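Local coordinates for light Chain (Clostridium botulinum, PDB 6BVD), which is the zinc endopeptidase chain of the mosaic botulinum neurotoxin type HA and, as in related clostridial neurotoxins, probably cleaves a SNARE protein of the nerve terminal, at residues Pro26-Thr31 against Gly170-Ser175; Phe39-Asn44 against Ile92-Phe97; Glu111-Ala116 against His235-Thr240; Leu155-Pro160 against Met193-Ser198. All coordinates share one frame; numbering follows the deposited sequence. Where two conformers were deposited one is given.

Overall arrangement
Interaction 4 lies deepest of the four, joining two neighbouring parallel strands of the eight-stranded mixed sheet by a ladder of backbone bonds. Interactions 2 and 3 are also largely buried, but rest on side chains: in interaction 2 a corner after strand 36-40 of the same sheet meets helix 83-100 through hydrocarbon, sulfur and ring, whereas interaction 3 brings together the ends of helix 104-115 and the zinc-binding helix 222-237 with one tyrosine-carboxylate hydrogen bond. Interaction 1 is farther out and partly wet, where a turn meets the chain running on from outermost strand 168-171. Interaction 4 touches the other three; Gly170 of interaction 1 bonds to its Thr194.

Interaction 1: residues Pro26-Thr31 against Gly170-Ser175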
loop_
_atom_site.group_PDB
_atom_site.type_symbol
_atom_site.label_atom_id
_atom_site.label_comp_id
_atom_site.label_asym_id
_atom_site.label_seq_id
_atom_site.Cartn_x
_atom_site.Cartn_y
_atom_site.Cartn_z
ATOM N N PRO A 26 12.326 -27.270 -9.770
ATOM C CA PRO A 26 10.945 -27.192 -10.270
ATOM C C PRO A 26 10.580 -28.379 -11.188
ATOM O O PRO A 26 11.459 -29.142 -11.591
ATOM C CB PRO A 26 10.895 -25.805 -10.985
ATOM C CG PRO A 26 12.266 -25.363 -11.160
ATOM C CD PRO A 26 13.208 -26.246 -10.348
ATOM N N PRO A 27 9.272 -28.579 -11.458
ATOM C CA PRO A 27 8.867 -29.715 -12.291
ATOM C C PRO A 27 9.607 -29.704 -13.631
ATOM O O PRO A 27 9.839 -28.614 -14.187
ATOM C CB PRO A 27 7.343 -29.523 -12.468
ATOM C CG PRO A 27 7.055 -28.174 -11.946
ATOM C CD PRO A 27 8.120 -27.792 -10.987
ATOM N N TYR A 28 10.007 -30.897 -14.070
ATOM C CA TYR A 28 10.782 -31.182 -15.288
ATOM C C TYR A 28 12.308 -30.980 -15.094
ATOM O O TYR A 28 13.088 -31.290 -16.004
ATOM C CB TYR A 28 10.290 -30.331 -16.484
ATOM C CG TYR A 28 8.817 -30.495 -16.810
ATOM C CD1 TYR A 28 8.243 -31.750 -16.920
ATOM C CD2 TYR A 28 7.991 -29.374 -16.980
ATOM C CE1 TYR A 28 6.881 -31.901 -17.222
ATOM C CE2 TYR A 28 6.639 -29.509 -17.268
ATOM C CZ TYR A 28 6.086 -30.776 -17.378
ATOM O OH TYR A 28 4.745 -30.924 -17.674
ATOM N N TYR A 29 12.753 -30.519 -13.916
ATOM C CA TYR A 29 14.192 -30.344 -13.673
ATOM C C TYR A 29 14.766 -31.508 -12.805
ATOM O O TYR A 29 15.873 -31.415 -12.236
ATOM C CB TYR A 29 14.477 -28.985 -13.016
ATOM C CG TYR A 29 14.373 -27.801 -13.983
ATOM C CD1 TYR A 29 15.457 -27.436 -14.779
ATOM C CD2 TYR A 29 13.179 -27.066 -14.120
ATOM C CE1 TYR A 29 15.371 -26.389 -15.690
ATOM C CE2 TYR A 29 13.100 -25.996 -15.010
ATOM C CZ TYR A 29 14.194 -25.662 -15.782
ATOM O OH TYR A 29 14.128 -24.620 -16.663
ATOM N N GLU A 30 14.008 -32.589 -12.711
ATOM C CA GLU A 30 14.357 -33.689 -11.812
ATOM C C GLU A 30 15.659 -34.390 -12.244
ATOM O O GLU A 30 16.550 -34.585 -11.438
ATOM C CB GLU A 30 13.225 -34.721 -11.742
ATOM C CG GLU A 30 11.871 -34.210 -11.262
ATOM C CD GLU A 30 11.033 -33.613 -12.398
ATOM O OE1 GLU A 30 11.413 -33.786 -13.569
ATOM O OE2 GLU A 30 9.980 -33.001 -12.110
ATOM N N THR A 31 15.785 -34.719 -13.526
ATOM C CA THR A 31 16.944 -35.488 -13.985
ATOM C C THR A 31 18.203 -34.651 -13.959
ATOM O O THR A 31 19.262 -35.122 -13.534
ATOM C CB THR A 31 16.717 -36.046 -15.396
ATOM O OG1 THR A 31 15.647 -36.992 -15.326
ATOM C CG2 THR A 31 17.961 -36.771 -15.906
ATOM N N GLY A 170 0.062 -22.849 -17.658
ATOM C CA GLY A 170 0.121 -24.248 -18.044
ATOM C C GLY A 170 0.058 -25.195 -16.862
ATOM O O GLY A 170 0.260 -24.760 -15.747
ATOM N N GLY A 171 -0.249 -26.484 -17.090
ATOM C CA GLY A 171 -0.303 -27.445 -15.987
ATOM C C GLY A 171 0.912 -28.376 -16.050
ATOM O O GLY A 171 1.776 -28.202 -16.922
ATOM N N ILE A 172 0.964 -29.376 -15.168
ATOM C CA ILE A 172 2.080 -30.330 -15.167
ATOM C C ILE A 172 1.637 -31.733 -15.564
ATOM O O ILE A 172 0.532 -32.175 -15.215
ATOM C CB ILE A 172 2.767 -30.363 -13.780
ATOM C CG1 ILE A 172 3.232 -28.947 -13.365
ATOM C CG2 ILE A 172 3.943 -31.383 -13.797
ATOM C CD1 ILE A 172 4.265 -28.308 -14.314
ATOM N N ILE A 173 2.495 -32.428 -16.323
ATOM C CA ILE A 173 2.244 -33.761 -16.825
ATOM C C ILE A 173 2.938 -34.865 -16.000
ATOM O O ILE A 173 4.095 -34.720 -15.639
ATOM C CB ILE A 173 2.708 -33.845 -18.295
ATOM C CG1 ILE A 173 1.832 -32.949 -19.162
ATOM C CG2 ILE A 173 2.729 -35.301 -18.790
ATOM C CD1 ILE A 173 2.478 -32.577 -20.482
ATOM N N TYR A 174 2.213 -35.950 -15.715
ATOM C CA TYR A 174 2.769 -37.138 -15.049
ATOM C C TYR A 174 3.044 -38.228 -16.085
ATOM O O TYR A 174 2.203 -38.500 -16.944
ATOM C CB TYR A 174 1.803 -37.650 -13.957
ATOM C CG TYR A 174 2.190 -38.934 -13.255
ATOM C CD1 TYR A 174 3.416 -39.057 -12.604
ATOM C CD2 TYR A 174 1.309 -40.014 -13.197
ATOM C CE1 TYR A 174 3.772 -40.235 -11.952
ATOM C CE2 TYR A 174 1.651 -41.198 -12.529
ATOM C CZ TYR A 174 2.888 -41.303 -11.914
ATOM O OH TYR A 174 3.258 -42.470 -11.257
ATOM N N SER A 175 4.230 -38.825 -16.026
ATOM C CA SER A 175 4.531 -39.947 -16.877
ATOM C C SER A 175 5.129 -41.088 -16.074
ATOM O O SER A 175 6.341 -41.137 -15.908
ATOM C CB SER A 175 5.477 -39.571 -18.000
ATOM O OG SER A 175 5.662 -40.733 -18.816
HETATM O O HOH W 1 3.621 -28.930 -18.930
#
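Pro27 rests on the side chain of Ile172, and beside it Tyr28 stretches its phenol to the backbone of Ile173. The tight part of the contact is hydrocarbon. Pro27 CG lies 3.7 Å from Ile172 CD1, the two side chains crossing at about a right angle, and the same CD1 is 4.0 Å from Tyr28 CE2, where tyrosine and isoleucine slide past each other in opposite directions. Pro27 and Ile172 are both buried, and Pro27 packs further on Ile156 of strand 155-158.

The looser side is polar and holds water. Tyr28 carries its CG anti to the carbonyl carbon, beside the backbone N (chi1 -57°), and the long rigid ring extends from there. Ile173 N donates to Tyr28 OH over 3.0 Å at an angle of 158°. A water sits 2.6 Å from Tyr28 OH and gives a hydrogen bond to Gly171 O at 2.8 Å. Both residues from the first segment occupy the middle of a type II turn from Pro26 to Tyr29: proline suits its first central position, while Tyr28 takes a positive phi of 82°. Glu30 OE2 steadies that turn by accepting from Tyr28 N at 2.9 Å, and is itself paired with Arg135, which also donates to Ile173 O. One phenol oxygen thus serves two backbone groups, Ile173 N directly and Gly171 O through a water.

Interaction 2: residues Phe39-Asn44 against Ile92-Phe97; sequences FQIMDN and IMIKLF
Ile41 holds CG1 anti to its backbone N (chi1 -178°), over one face of the Phe97 ring, while its CG2 sits between the backbone N and the carbonyl carbon and comes to 4.2 Å from Phe97 CZ. Met42 places its own CG in that middle position (chi1 52°), and its chain bends at chi3. Ile41 CG1 stands 3.7 Å above the ring plane, displaced toward the rim and nearest CG and CD2, a CH-pi contact with the line to the ring centre 22° off the normal. Further out, Ile41 CD1 reaches Ile94 CG1 at 3.7 Å, so beta-branched isoleucine suits a place between residues one helical turn apart. Helix 83-100 here lies against a corner where the chain leaves strand 36-40 of the mixed sheet and heads for strand 45-48, and Ile41 also packs on Ile47 of that strand. Unbranched, flexible Met42 can bring its sulfur to the ring in a Met-aromatic contact: its SD is 4.0 Å from Phe97 CE1, approaching obliquely, with the side chain at about a right angle to that of Phe97. The flat Phe97 side chain can serve several elements at once, meeting Leu110 of helix 104-115 and Leu226 of helix 222-237 as well.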
loop_
_atom_site.group_PDB
_atom_site.type_symbol
_atom_site.label_atom_id
_atom_site.label_comp_id
_atom_site.label_asym_id
_atom_site.label_seq_id
_atom_site.Cartn_x
_atom_site.Cartn_y
_atom_site.Cartn_z
ATOM N N PHE A 39 10.788 -17.613 -4.035
ATOM C CA PHE A 39 10.245 -16.639 -3.066
ATOM C C PHE A 39 8.740 -16.877 -2.900
ATOM O O PHE A 39 7.999 -16.885 -3.875
ATOM C CB PHE A 39 10.570 -15.203 -3.542
ATOM C CG PHE A 39 12.046 -14.959 -3.765
ATOM C CD1 PHE A 39 12.809 -14.289 -2.825
ATOM C CD2 PHE A 39 12.676 -15.430 -4.912
ATOM C CE1 PHE A 39 14.140 -14.056 -3.028
ATOM C CE2 PHE A 39 14.009 -15.241 -5.111
ATOM C CZ PHE A 39 14.762 -14.545 -4.166
ATOM N N GLN A 40 8.304 -17.181 -1.681
ATOM C CA GLN A 40 6.927 -17.582 -1.452
ATOM C C GLN A 40 6.114 -16.328 -1.194
ATOM O O GLN A 40 6.051 -15.830 -0.071
ATOM C CB GLN A 40 6.758 -18.553 -0.264
ATOM C CG GLN A 40 5.433 -19.293 -0.356
ATOM C CD GLN A 40 5.180 -20.290 0.742
ATOM O OE1 GLN A 40 4.157 -20.977 0.727
ATOM N NE2 GLN A 40 6.111 -20.398 1.699
ATOM N N ILE A 41 5.529 -15.806 -2.260
ATOM C CA ILE A 41 4.786 -14.535 -2.182
ATOM C C ILE A 41 3.529 -14.654 -1.323
ATOM O O ILE A 41 3.082 -13.667 -0.676
ATOM C CB ILE A 41 4.468 -14.039 -3.676
ATOM C CG1 ILE A 41 3.732 -12.693 -3.641
ATOM C CG2 ILE A 41 3.718 -15.096 -4.437
ATOM C CD1 ILE A 41 4.653 -11.564 -3.424
ATOM N N MET A 42 2.917 -15.836 -1.306
ATOM C CA MET A 42 1.787 -16.120 -0.407
ATOM C C MET A 42 1.763 -17.596 -0.229
ATOM O O MET A 42 2.406 -18.309 -1.030
ATOM C CB MET A 42 0.418 -15.612 -0.963
ATOM C CG MET A 42 0.104 -16.097 -2.406
ATOM S SD MET A 42 -1.630 -15.751 -2.927
ATOM C CE MET A 42 -2.468 -17.062 -2.068
ATOM N N ASP A 43 1.032 -18.106 0.770
ATOM C CA ASP A 43 0.984 -19.564 0.989
ATOM C C ASP A 43 0.681 -20.337 -0.310
ATOM O O ASP A 43 -0.348 -20.090 -0.970
ATOM C CB ASP A 43 -0.067 -19.938 2.028
ATOM C CG ASP A 43 0.358 -19.631 3.462
ATOM O OD1 ASP A 43 1.543 -19.349 3.730
ATOM O OD2 ASP A 43 -0.520 -19.695 4.334
ATOM N N ASN A 44 1.565 -21.298 -0.646
ATOM C CA ASN A 44 1.472 -22.173 -1.811
ATOM C C ASN A 44 1.784 -21.501 -3.159
ATOM O O ASN A 44 1.552 -22.083 -4.198
ATOM C CB ASN A 44 0.088 -22.870 -1.892
ATOM C CG ASN A 44 -0.157 -23.833 -0.727
ATOM O OD1 ASN A 44 0.787 -24.427 -0.218
ATOM N ND2 ASN A 44 -1.414 -23.954 -0.279
ATOM N N ILE A 92 7.848 -5.622 -8.001
ATOM C CA ILE A 92 6.648 -5.309 -8.761
ATOM C C ILE A 92 5.615 -6.387 -8.487
ATOM O O ILE A 92 4.447 -6.098 -8.280
ATOM C CB ILE A 92 6.991 -5.202 -10.267
ATOM C CG1 ILE A 92 7.928 -4.014 -10.464
ATOM C CG2 ILE A 92 5.716 -5.175 -11.145
ATOM C CD1 ILE A 92 8.476 -3.884 -11.875
ATOM N N MET A 93 6.051 -7.645 -8.462
ATOM C CA MET A 93 5.141 -8.744 -8.203
ATOM C C MET A 93 4.519 -8.598 -6.801
ATOM O O MET A 93 3.321 -8.837 -6.611
ATOM C CB MET A 93 5.854 -10.110 -8.346
ATOM C CG MET A 93 6.323 -10.404 -9.755
ATOM S SD MET A 93 4.997 -10.314 -10.964
ATOM C CE MET A 93 3.855 -11.572 -10.369
ATOM N N ILE A 94 5.321 -8.169 -5.836
ATOM C CA ILE A 94 4.813 -7.901 -4.500
ATOM C C ILE A 94 3.736 -6.798 -4.577
ATOM O O ILE A 94 2.657 -6.884 -4.004
ATOM C CB ILE A 94 5.960 -7.466 -3.578
ATOM C CG1 ILE A 94 6.854 -8.659 -3.217
ATOM C CG2 ILE A 94 5.444 -6.886 -2.295
ATOM C CD1 ILE A 94 8.140 -8.232 -2.535
ATOM N N LYS A 95 4.029 -5.775 -5.354
ATOM C CA LYS A 95 3.058 -4.660 -5.471
ATOM C C LYS A 95 1.749 -5.130 -6.127
ATOM O O LYS A 95 0.629 -4.745 -5.708
ATOM C CB LYS A 95 3.686 -3.504 -6.255
ATOM C CG LYS A 95 2.893 -2.178 -6.113
ATOM C CD LYS A 95 3.660 -1.003 -6.689
ATOM C CE LYS A 95 2.841 0.289 -6.480
ATOM N NZ LYS A 95 3.770 1.410 -6.619
ATOM N N LEU A 96 1.871 -5.989 -7.140
ATOM C CA LEU A 96 0.677 -6.467 -7.834
ATOM C C LEU A 96 -0.170 -7.412 -6.979
ATOM O O LEU A 96 -1.401 -7.324 -6.984
ATOM C CB LEU A 96 1.050 -7.145 -9.162
ATOM C CG LEU A 96 1.779 -6.264 -10.175
ATOM C CD1 LEU A 96 2.041 -7.010 -11.480
ATOM C CD2 LEU A 96 0.995 -4.955 -10.512
ATOM N N PHE A 97 0.479 -8.263 -6.179
ATOM C CA PHE A 97 -0.273 -9.107 -5.276
ATOM C C PHE A 97 -0.948 -8.259 -4.178
ATOM O O PHE A 97 -2.092 -8.551 -3.820
ATOM C CB PHE A 97 0.614 -10.205 -4.659
ATOM C CG PHE A 97 0.677 -11.468 -5.500
ATOM C CD1 PHE A 97 -0.171 -12.528 -5.245
ATOM C CD2 PHE A 97 1.560 -11.565 -6.564
ATOM C CE1 PHE A 97 -0.123 -13.695 -6.028
ATOM C CE2 PHE A 97 1.649 -12.722 -7.352
ATOM C CZ PHE A 97 0.795 -13.797 -7.100
#

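Interaction 3: residues Glu111-Ala116 against His235-Thr240. With ACT (acetate ion), chain F.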
loop_
_atom_site.group_PDB
_atom_site.type_symbol
_atom_site.label_atom_id
_atom_site.label_comp_id
_atom_site.label_asym_id
_atom_site.label_seq_id
_atom_site.Cartn_x
_atom_site.Cartn_y
_atom_site.Cartn_z
ATOM N N GLU A 111 -7.570 -16.284 -1.990
ATOM C CA GLU A 111 -7.940 -17.379 -1.051
ATOM C C GLU A 111 -8.202 -18.702 -1.797
ATOM O O GLU A 111 -7.832 -19.799 -1.329
ATOM C CB GLU A 111 -9.181 -17.007 -0.212
ATOM C CG GLU A 111 -8.945 -15.929 0.833
ATOM C CD GLU A 111 -10.227 -15.234 1.309
ATOM O OE1 GLU A 111 -11.343 -15.748 1.053
ATOM O OE2 GLU A 111 -10.117 -14.155 1.942
ATOM N N GLU A 112 -8.830 -18.619 -2.973
ATOM C CA GLU A 112 -8.998 -19.804 -3.801
ATOM C C GLU A 112 -7.680 -20.357 -4.286
ATOM O O GLU A 112 -7.477 -21.562 -4.261
ATOM C CB GLU A 112 -9.894 -19.503 -5.032
ATOM C CG GLU A 112 -11.342 -19.328 -4.672
ATOM C CD GLU A 112 -12.009 -20.639 -4.386
ATOM O OE1 GLU A 112 -11.487 -21.673 -4.814
ATOM O OE2 GLU A 112 -13.048 -20.656 -3.726
ATOM N N ILE A 113 -6.800 -19.493 -4.762
ATOM C CA ILE A 113 -5.486 -19.925 -5.239
ATOM C C ILE A 113 -4.684 -20.634 -4.112
ATOM O O ILE A 113 -3.858 -21.523 -4.368
ATOM C CB ILE A 113 -4.699 -18.741 -5.795
ATOM C CG1 ILE A 113 -5.374 -18.216 -7.086
ATOM C CG2 ILE A 113 -3.309 -19.166 -6.147
ATOM C CD1 ILE A 113 -5.445 -19.263 -8.208
ATOM N N LYS A 114 -4.893 -20.178 -2.880
ATOM C CA LYS A 114 -4.209 -20.759 -1.721
ATOM C C LYS A 114 -4.799 -22.097 -1.340
ATOM O O LYS A 114 -4.071 -23.049 -1.070
ATOM C CB LYS A 114 -4.288 -19.793 -0.539
ATOM C CG LYS A 114 -3.922 -20.434 0.825
ATOM C CD LYS A 114 -4.154 -19.392 1.955
ATOM C CE LYS A 114 -3.988 -20.012 3.349
ATOM N NZ LYS A 114 -4.232 -18.987 4.434
ATOM N N ASN A 115 -6.120 -22.184 -1.365
ATOM C CA ASN A 115 -6.851 -23.320 -0.791
ATOM C C ASN A 115 -7.225 -24.464 -1.742
ATOM O O ASN A 115 -7.544 -25.548 -1.254
ATOM C CB ASN A 115 -8.141 -22.826 -0.120
ATOM C CG ASN A 115 -7.860 -21.970 1.108
ATOM O OD1 ASN A 115 -6.863 -22.189 1.801
ATOM N ND2 ASN A 115 -8.745 -21.008 1.394
ATOM N N ALA A 116 -7.213 -24.236 -3.057
ATOM C CA ALA A 116 -7.642 -25.308 -3.996
ATOM C C ALA A 116 -6.469 -26.237 -4.317
ATOM O O ALA A 116 -6.054 -26.365 -5.462
ATOM C CB ALA A 116 -8.217 -24.748 -5.295
ATOM N N HIS A 235 -8.699 -22.632 -12.794
ATOM C CA HIS A 235 -9.334 -23.694 -13.527
ATOM C C HIS A 235 -8.447 -24.959 -13.433
ATOM O O HIS A 235 -8.948 -26.060 -13.270
ATOM C CB HIS A 235 -9.572 -23.304 -15.012
ATOM C CG HIS A 235 -10.467 -22.091 -15.170
ATOM N ND1 HIS A 235 -10.392 -21.241 -16.258
ATOM C CD2 HIS A 235 -11.474 -21.635 -14.403
ATOM C CE1 HIS A 235 -11.303 -20.286 -16.131
ATOM N NE2 HIS A 235 -11.978 -20.493 -15.013
ATOM N N GLY A 236 -7.141 -24.779 -13.563
ATOM C CA GLY A 236 -6.234 -25.945 -13.509
ATOM C C GLY A 236 -6.240 -26.640 -12.123
ATOM O O GLY A 236 -6.213 -27.851 -12.023
ATOM N N LEU A 237 -6.279 -25.847 -11.067
ATOM C CA LEU A 237 -6.289 -26.373 -9.693
ATOM C C LEU A 237 -7.552 -27.189 -9.449
ATOM O O LEU A 237 -7.536 -28.205 -8.745
ATOM C CB LEU A 237 -6.169 -25.230 -8.657
ATOM C CG LEU A 237 -4.800 -24.553 -8.580
ATOM C CD1 LEU A 237 -4.772 -23.424 -7.573
ATOM C CD2 LEU A 237 -3.685 -25.598 -8.195
ATOM N N TYR A 238 -8.662 -26.741 -10.045
ATOM C CA TYR A 238 -9.919 -27.469 -9.972
ATOM C C TYR A 238 -10.050 -28.560 -11.060
ATOM O O TYR A 238 -11.065 -29.255 -11.132
ATOM C CB TYR A 238 -11.112 -26.473 -10.044
ATOM C CG TYR A 238 -11.476 -25.907 -8.688
ATOM C CD1 TYR A 238 -12.223 -26.647 -7.768
ATOM C CD2 TYR A 238 -11.071 -24.618 -8.316
ATOM C CE1 TYR A 238 -12.574 -26.092 -6.492
ATOM C CE2 TYR A 238 -11.394 -24.087 -7.062
ATOM C CZ TYR A 238 -12.157 -24.816 -6.164
ATOM O OH TYR A 238 -12.476 -24.229 -4.937
ATOM N N GLY A 239 -9.026 -28.711 -11.902
ATOM C CA GLY A 239 -9.015 -29.777 -12.899
ATOM C C GLY A 239 -10.043 -29.555 -14.034
ATOM O O GLY A 239 -10.479 -30.527 -14.671
ATOM N N THR A 240 -10.439 -28.293 -14.262
ATOM C CA THR A 240 -11.408 -27.948 -15.336
ATOM C C THR A 240 -10.716 -27.293 -16.525
ATOM O O THR A 240 -11.377 -26.804 -17.455
ATOM C CB THR A 240 -12.493 -26.926 -14.845
ATOM O OG1 THR A 240 -11.874 -25.664 -14.666
ATOM C CG2 THR A 240 -13.122 -27.363 -13.497
HETATM C C ACT F . -8.536 -22.619 -18.984
HETATM O O ACT F . -9.257 -23.634 -18.865
HETATM O OXT ACT F . -8.720 -21.630 -18.241
HETATM C CH3 ACT F . -7.444 -22.587 -20.023
#
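Tyr238 and Glu112 supply the polar link: Tyr238 OH donates to Glu112 OE1 over 2.7 Å, meeting the syn lone pair. The carboxylate oxygen lies at the edge of the phenol ring, and the two planes are 36° apart. A bend at chi2 (-76°) turns the glutamate's CD off a straight course, and its OE2 makes a salt bridge to Lys347.

The packing gathers round Ala116, just past the end of helix 104-115. Leu237 lies against carbonyl oxygens there, its CB 3.4 Å from Ala116 O and its CD1 near Ile113 O. The small Ala116 CB packs against both Tyr238 CE2, 3.7 Å away, and Leu237 CB; the Ile113 CD1 to Leu237 CD1 approach of 4.3 Å is secondary. Facing it, the zinc-binding helix 222-237 ends in a Schellman motif at Gly239.

A bound acetate, probably from the crystallisation liquor, accepts from His235 ND1 over 2.6 Å, in the ring plane, and is also hydrogen-bonded to His232, a zinc ligand. Between a phenol and a lysine, the Glu112 carboxylate would probably be favoured in its charged form.

Interaction 4: residues Leu155-Pro160 against Met193-Ser198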
loop_
_atom_site.group_PDB
_atom_site.type_symbol
_atom_site.label_atom_id
_atom_site.label_comp_id
_atom_site.label_asym_id
_atom_site.label_seq_id
_atom_site.Cartn_x
_atom_site.Cartn_y
_atom_site.Cartn_z
ATOM N N LEU A 155 1.280 -23.301 -7.229
ATOM C CA LEU A 155 1.623 -22.420 -8.343
ATOM C C LEU A 155 3.066 -21.918 -8.279
ATOM O O LEU A 155 3.545 -21.505 -7.237
ATOM C CB LEU A 155 0.658 -21.188 -8.365
ATOM C CG LEU A 155 1.037 -20.070 -9.341
ATOM C CD1 LEU A 155 1.039 -20.496 -10.801
ATOM C CD2 LEU A 155 0.033 -18.851 -9.135
ATOM N N ILE A 156 3.745 -21.949 -9.419
ATOM C CA ILE A 156 5.065 -21.376 -9.554
ATOM C C ILE A 156 5.043 -20.386 -10.706
ATOM O O ILE A 156 4.708 -20.748 -11.846
ATOM C CB ILE A 156 6.124 -22.468 -9.823
ATOM C CG1 ILE A 156 6.109 -23.491 -8.674
ATOM C CG2 ILE A 156 7.491 -21.821 -10.046
ATOM C CD1 ILE A 156 6.994 -24.694 -8.932
ATOM N N ILE A 157 5.415 -19.146 -10.409
ATOM C CA ILE A 157 5.430 -18.057 -11.388
ATOM C C ILE A 157 6.843 -17.761 -11.790
ATOM O O ILE A 157 7.676 -17.574 -10.927
ATOM C CB ILE A 157 4.803 -16.739 -10.833
ATOM C CG1 ILE A 157 3.359 -16.976 -10.328
ATOM C CG2 ILE A 157 4.862 -15.630 -11.953
ATOM C CD1 ILE A 157 2.723 -15.718 -9.540
ATOM N N TRP A 158 7.108 -17.771 -13.096
ATOM C CA TRP A 158 8.384 -17.372 -13.696
ATOM C C TRP A 158 8.265 -16.043 -14.454
ATOM O O TRP A 158 7.172 -15.640 -14.841
ATOM C CB TRP A 158 8.861 -18.402 -14.724
ATOM C CG TRP A 158 9.064 -19.769 -14.239
ATOM C CD1 TRP A 158 8.112 -20.670 -13.905
ATOM C CD2 TRP A 158 10.328 -20.445 -14.122
ATOM N NE1 TRP A 158 8.709 -21.863 -13.537
ATOM C CE2 TRP A 158 10.061 -21.742 -13.668
ATOM C CE3 TRP A 158 11.642 -20.060 -14.348
ATOM C CZ2 TRP A 158 11.082 -22.696 -13.458
ATOM C CZ3 TRP A 158 12.663 -20.984 -14.102
ATOM C CH2 TRP A 158 12.368 -22.278 -13.643
ATOM N N GLY A 159 9.409 -15.438 -14.752
ATOM C CA GLY A 159 9.492 -14.330 -15.699
ATOM C C GLY A 159 9.192 -14.806 -17.107
ATOM O O GLY A 159 8.928 -15.975 -17.308
ATOM N N PRO A 160 9.198 -13.894 -18.086
ATOM C CA PRO A 160 8.834 -14.302 -19.450
ATOM C C PRO A 160 9.795 -15.247 -20.153
ATOM O O PRO A 160 10.993 -15.312 -19.824
ATOM C CB PRO A 160 8.802 -12.973 -20.213
ATOM C CG PRO A 160 9.719 -12.087 -19.444
ATOM C CD PRO A 160 9.493 -12.456 -18.002
ATOM N N MET A 193 0.475 -25.632 -10.957
ATOM C CA MET A 193 0.335 -24.814 -12.159
ATOM C C MET A 193 1.584 -23.990 -12.347
ATOM O O MET A 193 2.362 -23.825 -11.423
ATOM C CB MET A 193 -0.948 -23.940 -12.093
ATOM C CG MET A 193 -2.232 -24.806 -11.995
ATOM S SD MET A 193 -2.521 -25.925 -13.447
ATOM C CE MET A 193 -2.879 -24.734 -14.776
ATOM N N THR A 194 1.822 -23.581 -13.590
ATOM C CA THR A 194 2.932 -22.733 -13.988
ATOM C C THR A 194 2.377 -21.463 -14.642
ATOM O O THR A 194 1.492 -21.571 -15.524
ATOM C CB THR A 194 3.853 -23.423 -15.032
ATOM O OG1 THR A 194 4.150 -24.761 -14.622
ATOM C CG2 THR A 194 5.145 -22.652 -15.242
ATOM N N VAL A 195 2.920 -20.298 -14.275
ATOM C CA VAL A 195 2.670 -19.055 -15.044
ATOM C C VAL A 195 3.971 -18.390 -15.520
ATOM O O VAL A 195 4.923 -18.303 -14.784
ATOM C CB VAL A 195 1.865 -18.023 -14.222
ATOM C CG1 VAL A 195 1.825 -16.663 -14.947
ATOM C CG2 VAL A 195 0.458 -18.545 -13.979
ATOM N N GLU A 196 4.035 -17.975 -16.779
ATOM C CA GLU A 196 5.090 -17.090 -17.234
ATOM C C GLU A 196 4.477 -15.703 -17.272
ATOM O O GLU A 196 3.498 -15.491 -18.008
ATOM C CB GLU A 196 5.594 -17.485 -18.627
ATOM C CG GLU A 196 6.083 -18.914 -18.695
ATOM C CD GLU A 196 6.225 -19.378 -20.129
ATOM O OE1 GLU A 196 6.761 -18.612 -20.963
ATOM O OE2 GLU A 196 5.730 -20.477 -20.430
ATOM N N PHE A 197 5.004 -14.793 -16.464
ATOM C CA PHE A 197 4.383 -13.474 -16.324
ATOM C C PHE A 197 5.399 -12.344 -16.441
ATOM O O PHE A 197 6.498 -12.366 -15.832
ATOM C CB PHE A 197 3.644 -13.358 -14.988
ATOM C CG PHE A 197 2.747 -12.154 -14.927
ATOM C CD1 PHE A 197 1.586 -12.130 -15.686
ATOM C CD2 PHE A 197 3.084 -11.046 -14.173
ATOM C CE1 PHE A 197 0.764 -11.009 -15.674
ATOM C CE2 PHE A 197 2.248 -9.924 -14.145
ATOM C CZ PHE A 197 1.114 -9.908 -14.895
ATOM N N SER A 198 4.992 -11.310 -17.174
ATOM C CA SER A 198 5.875 -10.214 -17.503
ATOM C C SER A 198 5.125 -8.895 -17.229
ATOM O O SER A 198 4.437 -8.390 -18.117
ATOM C CB SER A 198 6.294 -10.316 -18.976
ATOM O OG SER A 198 7.290 -9.393 -19.348
#
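Leu155 to Trp158 and Met193 to Glu196 are neighbouring parallel strands in the mixed sheet of the protease fold, the first flanked on its other edge by strand 45-48. The backbone ladder alternates between partners. Ile156 N bonds to Met193 O at 3.1 Å and Val195 N to Ile156 O, both donors tilted from the carbonyl planes. Trp158 N to Val195 O and Phe197 N to Trp158 O are shorter, each 2.8 Å, and run nearly along the C=O axis.

Leu155, Ile157, Met193 and Val195 share one face, where Leu155 CG is anti to the backbone N (chi1 171°) and its CD1 lies 3.6 Å from Met193 O and 3.8 Å from Val195 CG2. These apolar side chains suit a face laid against the zinc-binding helix 222-237, Leu155 touching Leu230 and Val195 touching Val233. Farther along, Ile157 CG2 packs 4.0 Å from Phe197 CB, the two side chains pointing the same way. On the other face Trp158 CD1 lies 3.8 Å from Thr194 CG2, and the indole is met edge-to-face by Tyr52 and Phe36. Past the strands, Pro160 CG lies 3.6 Å from Ser198 OG, whose hydrogen-bond partner is Leu164 O. Backbone polar groups are met by this ladder and by the neighbouring strands, leaving the face of Leu155 and Val195 apolar against the helix that carries His228 and His232.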